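UspA domain-containing protein (Pyrococcus horikoshii, PDB 2DUM) is of unknown function but belongs to the universal stress protein A family, and may serve in a stress response. Local coordinates at the interface of chains A and B. Coordinates in Å, arbitrary orientation; residue numbers count along the deposited sequence, not the author numbering. Chains: chain A/B, Hypothetical protein PH0823.

The interface of chains A and B. Residues chain A 4-5, 29, 31; chain B 4-5, 25, 29, 31-32, 152.
Sulfur and aromatic side chains from the N-terminal segments and the 29-32 loops of two copies of the protein meet here across a two-fold axis, in a predominantly apolar contact. A:Met31 and A:Met4 bury about 61 and 60 Å² against chain B, and the A:Phe5 and B:Phe5 rings 45 Å² each. A:Met31 has CG anti to its carbonyl carbon (chi1 -51°), runs on extended and bends at the last torsion, so that its methyl CE lies over one face of the B:Phe5 ring toward the rim, 3.8 Å from CD1. The same methyl, CE of A:Met31, is 3.7 Å from SD of B:Met31, the two methionines crossing obliquely near the axis. On that face of B:Phe5 also sits CE2 of A:Phe5: the two rings reach tip to tip and pack edge-to-face, their planes 64° apart and their centroids 5.2 Å from each other. The twin contact is not identical: B:Met31, with chi3 at 111°, crosses A:Phe5 at about a right angle and meets CD2 with its sulfur SD rather than its methyl. A:Met4, bent at its second and third torsions, lays CB and CG against the side-chain amide of B:Asn29, while its sulfur and methyl turn toward B:Phe25 and B:Leu152 at a looser distance. The amide of A:Asn29 clasps its own loop: A:Met31 N donates to OD1 of A:Asn29 (2.8 Å), from above the carbonyl plane, and ND2 of A:Asn29 donates to A:Met31 O (3.0 Å). The same side chain crosses B:Met4 at about a right angle, with OD1 and CG against CB of B:Met4. An alanine in place of A:Asn29 would remove both bonds and the amide's contact with B:Met4, and would probably loosen the backbone that presents A:Met31. Each chain contributes the stretch leading into strand 7-11 and the loop following helix 16-28; the two copies form the deposited two-fold pair, which may be a biological dimer, although the structure alone does not show this.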
# COMPACT_ATOMS: atom_id res chain seq x y z
N MET A 4 5.44 0.09 12.04
CA MET A 4 5.05 -0.35 10.58
C MET A 4 6.18 -0.63 9.61
O MET A 4 5.98 -1.40 8.72
CB MET A 4 4.14 0.58 9.69
CG MET A 4 2.73 0.54 10.07
SD MET A 4 1.47 -0.16 8.99
CE MET A 4 2.30 -1.12 7.73
N PHE A 5 7.30 0.07 9.72
CA PHE A 5 8.52 -0.28 9.01
C PHE A 5 9.41 -1.15 9.91
O PHE A 5 10.61 -1.29 9.68
CB PHE A 5 9.23 0.99 8.40
CG PHE A 5 8.31 1.75 7.41
CD1 PHE A 5 8.36 1.49 6.02
CD2 PHE A 5 7.28 2.62 7.88
CE1 PHE A 5 7.50 2.09 5.12
CE2 PHE A 5 6.33 3.25 6.94
CZ PHE A 5 6.48 2.96 5.56
N ASN A 29 11.19 7.76 0.38
CA ASN A 29 11.24 7.50 1.86
C ASN A 29 12.42 8.04 2.61
O ASN A 29 13.58 7.86 2.15
CB ASN A 29 11.23 6.01 2.23
CG ASN A 29 11.32 5.78 3.73
OD1 ASN A 29 10.55 6.36 4.50
ND2 ASN A 29 12.25 4.94 4.14
N MET A 31 12.18 7.51 6.49
CA MET A 31 12.04 6.99 7.87
C MET A 31 12.90 5.73 7.91
O MET A 31 13.45 5.27 6.85
CB MET A 31 10.57 6.66 8.25
CG MET A 31 9.54 7.76 7.98
SD MET A 31 8.02 7.42 8.75
CE MET A 31 7.75 5.78 8.22
N MET B 4 8.83 9.26 4.66
CA MET B 4 7.52 8.62 4.15
C MET B 4 6.06 8.58 4.80
O MET B 4 5.11 8.07 4.13
CB MET B 4 7.73 7.19 3.58
CG MET B 4 6.48 6.69 2.62
SD MET B 4 6.92 5.59 1.25
CE MET B 4 5.97 6.18 -0.05
N PHE B 5 5.86 9.02 6.04
CA PHE B 5 4.52 9.26 6.59
C PHE B 5 4.45 10.73 6.96
O PHE B 5 3.77 11.18 7.96
CB PHE B 5 4.37 8.53 7.91
CG PHE B 5 4.00 7.12 7.79
CD1 PHE B 5 4.03 6.29 8.90
CD2 PHE B 5 3.59 6.57 6.59
CE1 PHE B 5 3.66 4.91 8.82
CE2 PHE B 5 3.24 5.19 6.51
CZ PHE B 5 3.28 4.38 7.62
N PHE B 25 -4.79 0.59 12.37
CA PHE B 25 -3.60 1.28 12.07
C PHE B 25 -2.97 1.66 13.36
O PHE B 25 -1.73 1.79 13.50
CB PHE B 25 -3.89 2.54 11.27
CG PHE B 25 -2.66 3.21 10.83
CD1 PHE B 25 -1.96 4.05 11.69
CD2 PHE B 25 -2.11 2.92 9.63
CE1 PHE B 25 -0.75 4.65 11.34
CE2 PHE B 25 -0.89 3.53 9.27
CZ PHE B 25 -0.21 4.41 10.14
N ASN B 29 0.76 0.52 13.81
CA ASN B 29 1.78 1.44 13.66
C ASN B 29 2.32 1.77 15.02
O ASN B 29 1.54 2.03 15.97
CB ASN B 29 1.27 2.68 13.05
CG ASN B 29 2.35 3.53 12.70
OD1 ASN B 29 2.40 4.65 13.15
ND2 ASN B 29 3.35 2.97 11.97
N MET B 31 5.21 3.76 14.53
CA MET B 31 5.98 4.84 13.94
C MET B 31 5.23 6.16 13.93
O MET B 31 4.03 6.19 13.90
CB MET B 31 6.46 4.44 12.54
CG MET B 31 7.40 3.21 12.56
SD MET B 31 8.09 3.35 10.99
CE MET B 31 9.77 3.80 11.55
N GLU B 32 5.98 7.26 14.02
CA GLU B 32 5.40 8.55 14.11
C GLU B 32 5.00 9.05 12.69
O GLU B 32 5.74 8.85 11.70
CB GLU B 32 6.40 9.49 14.75
CG GLU B 32 5.83 10.92 14.82
CD GLU B 32 6.88 12.14 14.81
OE1 GLU B 32 7.23 12.63 15.96
OE2 GLU B 32 7.26 12.63 13.66
N LEU B 152 -0.97 2.42 0.55
CA LEU B 152 -0.78 1.47 1.61
C LEU B 152 -2.15 1.16 1.97
O LEU B 152 -2.90 2.06 2.45
CB LEU B 152 -0.19 2.12 2.86
CG LEU B 152 -0.46 1.14 4.03
CD1 LEU B 152 0.47 0.03 3.98
CD2 LEU B 152 -0.33 1.71 5.40